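Local coordinates for D-methionine-binding lipoprotein MetQ (Escherichia coli, PDB 4YAH) that binds methionine as the solute-binding lipoprotein of an ATP-driven D-methionine permease, at residues Val111-Tyr117 / Gly217-Lys223. Sequence-based numbering, arbitrary orientation.
With MET (methionine), chain B.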
ATOM      1  N   VAL A 111       0.293  -7.543   4.831  1.00 16.88           N
ATOM      2  CA  VAL A 111      -0.282  -7.550   3.489  1.00 17.38           C
ATOM      3  C   VAL A 111      -1.638  -6.843   3.595  1.00 20.11           C
ATOM      4  O   VAL A 111      -2.392  -7.103   4.533  1.00 18.50           O
ATOM      5  CB  VAL A 111      -0.491  -8.967   2.926  1.00 19.25           C
ATOM      6  CG1 VAL A 111      -1.001  -8.901   1.487  1.00 23.83           C
ATOM      7  CG2 VAL A 111       0.780  -9.799   3.002  1.00 20.84           C
ATOM      8  N   TYR A 112      -1.931  -5.960   2.636  1.00 17.72           N
ATOM      9  CA  TYR A 112      -3.186  -5.209   2.581  1.00 18.04           C
ATOM     10  C   TYR A 112      -3.871  -5.541   1.264  1.00 16.91           C
ATOM     11  O   TYR A 112      -3.669  -4.844   0.272  1.00 16.73           O
ATOM     12  CB  TYR A 112      -2.926  -3.712   2.675  1.00 16.70           C
ATOM     13  CG  TYR A 112      -2.373  -3.229   3.989  1.00 17.45           C
ATOM     14  CD1 TYR A 112      -3.158  -3.215   5.130  1.00 18.92           C
ATOM     15  CD2 TYR A 112      -1.081  -2.742   4.071  1.00 19.31           C
ATOM     16  CE1 TYR A 112      -2.662  -2.736   6.335  1.00 20.57           C
ATOM     17  CE2 TYR A 112      -0.573  -2.256   5.273  1.00 17.22           C
ATOM     18  CZ  TYR A 112      -1.374  -2.266   6.397  1.00 18.11           C
ATOM     19  OH  TYR A 112      -0.901  -1.790   7.586  1.00 22.21           O
ATOM     20  N   PRO A 113      -4.642  -6.641   1.231  1.00 15.87           N
ATOM     21  CA  PRO A 113      -5.203  -7.048  -0.064  1.00 17.24           C
ATOM     22  C   PRO A 113      -6.046  -5.922  -0.657  1.00 15.23           C
ATOM     23  O   PRO A 113      -6.875  -5.329   0.025  1.00 19.39           O
ATOM     24  CB  PRO A 113      -6.032  -8.290   0.283  1.00 17.88           C
ATOM     25  CG  PRO A 113      -5.341  -8.860   1.525  1.00 19.64           C
ATOM     26  CD  PRO A 113      -4.975  -7.598   2.297  1.00 19.02           C
ATOM     27  N   ILE A 114      -5.769  -5.596  -1.907  1.00 15.60           N
ATOM     28  CA  ILE A 114      -6.346  -4.413  -2.515  1.00 17.62           C
ATOM     29  C   ILE A 114      -7.716  -4.744  -3.105  1.00 19.69           C
ATOM     30  O   ILE A 114      -7.973  -5.875  -3.515  1.00 16.35           O
ATOM     31  CB  ILE A 114      -5.410  -3.836  -3.588  1.00 15.32           C
ATOM     32  CG1 ILE A 114      -5.744  -2.375  -3.861  1.00 16.87           C
ATOM     33  CG2 ILE A 114      -5.402  -4.701  -4.845  1.00 16.61           C
ATOM     34  CD1 ILE A 114      -4.672  -1.678  -4.697  1.00 18.54           C
ATOM     35  N   ALA A 115      -8.587  -3.741  -3.131  1.00 14.65           N
ATOM     36  CA  ALA A 115      -9.965  -3.946  -3.574  1.00 14.28           C
ATOM     37  C   ALA A 115     -10.400  -2.911  -4.600  1.00 17.29           C
ATOM     38  O   ALA A 115      -9.798  -1.847  -4.737  1.00 15.49           O
ATOM     39  CB  ALA A 115     -10.896  -3.923  -2.388  1.00 16.46           C
ATOM     40  N   GLY A 116     -11.436  -3.276  -5.348  1.00 16.05           N
ATOM     41  CA  GLY A 116     -12.132  -2.363  -6.241  1.00 19.40           C
ATOM     42  C   GLY A 116     -13.364  -1.817  -5.537  1.00 19.94           C
ATOM     43  O   GLY A 116     -14.065  -2.555  -4.842  1.00 17.58           O
ATOM     44  N   TYR A 117     -13.601  -0.521  -5.702  1.00 16.04           N
ATOM     45  CA  TYR A 117     -14.676   0.194  -5.019  1.00 16.47           C
ATOM     46  C   TYR A 117     -15.465   1.019  -6.002  1.00 17.27           C
ATOM     47  O   TYR A 117     -14.957   1.377  -7.057  1.00 16.47           O
ATOM     48  CB  TYR A 117     -14.140   1.137  -3.935  1.00 16.32           C
ATOM     49  CG  TYR A 117     -13.272   0.504  -2.875  1.00 15.24           C
ATOM     50  CD1 TYR A 117     -13.819   0.020  -1.698  1.00 19.14           C
ATOM     51  CD2 TYR A 117     -11.892   0.399  -3.045  1.00 17.03           C
ATOM     52  CE1 TYR A 117     -13.018  -0.552  -0.713  1.00 20.50           C
ATOM     53  CE2 TYR A 117     -11.081  -0.168  -2.074  1.00 17.55           C
ATOM     54  CZ  TYR A 117     -11.644  -0.643  -0.910  1.00 17.00           C
ATOM     55  OH  TYR A 117     -10.861  -1.208   0.075  1.00 19.07           O
ATOM     56  N   GLY A 217     -15.688  -3.478  -0.592  1.00 17.80           N
ATOM     57  CA  GLY A 217     -15.097  -3.968  -1.820  1.00 19.28           C
ATOM     58  C   GLY A 217     -16.077  -4.727  -2.690  1.00 20.65           C
ATOM     59  O   GLY A 217     -16.819  -5.573  -2.210  1.00 26.04           O
ATOM     60  N   ILE A 218     -16.094  -4.398  -3.973  1.00 16.69           N
ATOM     61  CA  ILE A 218     -16.839  -5.179  -4.951  1.00 17.79           C
ATOM     62  C   ILE A 218     -16.078  -6.455  -5.315  1.00 20.86           C
ATOM     63  O   ILE A 218     -16.669  -7.479  -5.643  1.00 20.58           O
ATOM     64  CB  ILE A 218     -17.091  -4.368  -6.196  1.00 19.07           C
ATOM     65  CG1 ILE A 218     -17.929  -3.131  -5.848  1.00 25.05           C
ATOM     66  CG2 ILE A 218     -17.810  -5.203  -7.253  1.00 22.61           C
ATOM     67  CD1 ILE A 218     -18.099  -2.205  -6.994  1.00 27.58           C
ATOM     68  N   PHE A 219     -14.754  -6.369  -5.289  1.00 18.39           N
ATOM     69  CA  PHE A 219     -13.899  -7.532  -5.466  1.00 15.67           C
ATOM     70  C   PHE A 219     -12.603  -7.203  -4.760  1.00 16.88           C
ATOM     71  O   PHE A 219     -12.298  -6.032  -4.570  1.00 16.17           O
ATOM     72  CB  PHE A 219     -13.663  -7.867  -6.937  1.00 15.75           C
ATOM     73  CG  PHE A 219     -13.229  -6.699  -7.775  1.00 18.59           C
ATOM     74  CD1 PHE A 219     -14.144  -6.004  -8.554  1.00 19.41           C
ATOM     75  CD2 PHE A 219     -11.906  -6.290  -7.783  1.00 19.99           C
ATOM     76  CE1 PHE A 219     -13.739  -4.929  -9.328  1.00 19.84           C
ATOM     77  CE2 PHE A 219     -11.502  -5.222  -8.554  1.00 18.60           C
ATOM     78  CZ  PHE A 219     -12.414  -4.546  -9.335  1.00 19.37           C
ATOM     79  N   VAL A 220     -11.886  -8.247  -4.366  1.00 17.24           N
ATOM     80  CA  VAL A 220     -10.701  -8.117  -3.530  1.00 17.02           C
ATOM     81  C   VAL A 220      -9.656  -9.124  -3.979  1.00 19.17           C
ATOM     82  O   VAL A 220      -9.964 -10.264  -4.318  1.00 17.72           O
ATOM     83  CB  VAL A 220     -11.031  -8.351  -2.038  1.00 16.74           C
ATOM     84  CG1 VAL A 220      -9.824  -7.981  -1.159  1.00 19.54           C
ATOM     85  CG2 VAL A 220     -12.249  -7.565  -1.640  1.00 24.90           C
ATOM     86  N   GLU A 221      -8.424  -8.655  -4.014  1.00 17.61           N
ATOM     87  CA  GLU A 221      -7.239  -9.469  -4.217  1.00 15.87           C
ATOM     88  C   GLU A 221      -7.129 -10.607  -3.198  1.00 17.27           C
ATOM     89  O   GLU A 221      -7.553 -10.427  -2.053  1.00 18.78           O
ATOM     90  CB  GLU A 221      -6.046  -8.528  -4.122  1.00 17.49           C
ATOM     91  CG  GLU A 221      -4.696  -9.047  -4.535  1.00 20.37           C
ATOM     92  CD  GLU A 221      -3.644  -7.955  -4.334  1.00 17.67           C
ATOM     93  OE1 GLU A 221      -3.501  -7.492  -3.177  1.00 19.20           O
ATOM     94  OE2 GLU A 221      -3.005  -7.539  -5.328  1.00 19.86           O
ATOM     95  N   ASP A 222      -6.560 -11.753  -3.600  1.00 19.11           N
ATOM     96  CA  ASP A 222      -6.268 -12.851  -2.656  1.00 20.19           C
ATOM     97  C   ASP A 222      -5.300 -12.408  -1.566  1.00 20.64           C
ATOM     98  O   ASP A 222      -4.411 -11.618  -1.829  1.00 20.85           O
ATOM     99  CB  ASP A 222      -5.653 -14.066  -3.369  1.00 28.47           C
ATOM    100  CG  ASP A 222      -6.601 -14.737  -4.337  1.00 55.67           C
ATOM    101  OD1 ASP A 222      -6.093 -15.398  -5.275  1.00 52.81           O
ATOM    102  OD2 ASP A 222      -7.836 -14.617  -4.163  1.00 41.08           O
ATOM    103  N   LYS A 223      -5.456 -12.938  -0.353  1.00 23.77           N
ATOM    104  CA  LYS A 223      -4.511 -12.666   0.738  1.00 23.56           C
ATOM    105  C   LYS A 223      -3.079 -13.050   0.356  1.00 25.08           C
ATOM    106  O   LYS A 223      -2.120 -12.372   0.738  1.00 25.03           O
ATOM    107  CB  LYS A 223      -4.906 -13.417   2.012  1.00 32.41           C
ATOM    108  CG  LYS A 223      -6.184 -12.920   2.666  1.00 38.35           C
ATOM    109  CD  LYS A 223      -6.557 -13.783   3.869  1.00 47.35           C
ATOM    110  CE  LYS A 223      -8.012 -13.581   4.280  1.00 67.89           C
ATOM    111  NZ  LYS A 223      -8.306 -12.170   4.669  1.00 61.15           N
TER
HETATM  112  N   MET B 301       0.021   0.013   1.662  1.00 16.33           N
HETATM  113  CA  MET B 301       0.099  -0.076   0.203  1.00 16.55           C
HETATM  114  C   MET B 301      -0.461  -1.405  -0.246  1.00 17.10           C
HETATM  115  O   MET B 301      -0.058  -2.431   0.312  1.00 17.75           O
HETATM  116  CB  MET B 301       1.547   0.067  -0.275  1.00 18.12           C
HETATM  117  CG  MET B 301       1.705   0.175  -1.784  1.00 15.74           C
HETATM  118  SD  MET B 301       3.417   0.332  -2.335  1.00 15.65           S
HETATM  119  CE  MET B 301       3.754   2.029  -1.869  1.00 16.05           C
HETATM  120  OXT MET B 301      -1.290  -1.454  -1.176  1.00 18.27           O
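E221 meets I114 twice, through its backbone and its side chain: E221 N donates a hydrogen bond to I114 O (2.9 Å), while I114 N donates one to E221 OE1 (3.2 Å). OE1 also takes a salt bridge from R144, whose guanidinium holds the bound methionine, so the E221 carboxylate is linked through R144 to the ligand. Further along, the two segments run antiparallel. A115 and V220 form a non-hydrogen-bonded pair, with A115 CB 4.0 Å from V220 CG2. G116 N then donates a hydrogen bond to F219 O (3.0 Å), and I218 N one to G116 O (2.9 Å). The F219 ring lies over G116, whose CA is 4.0 Å from the ring centroid in a CH-pi contact; a CB at 116 would run into F219 CZ. Beside I114, P113 packs on V220, with 4.1 Å between P113 CB and V220 CG1, and Y112 turns away to line the pocket, its CD2 3.8 Å from the ligand N. Segment 111-117 crosses between the two lobes of this periplasmic-binding-protein fold, from strand 103-111 of one sheet to 115-117 of the other, between 196-201 and edge strand 219-220, with helix 139-151 packed on I114 and F219 and helix 213-216 on A115 and V220.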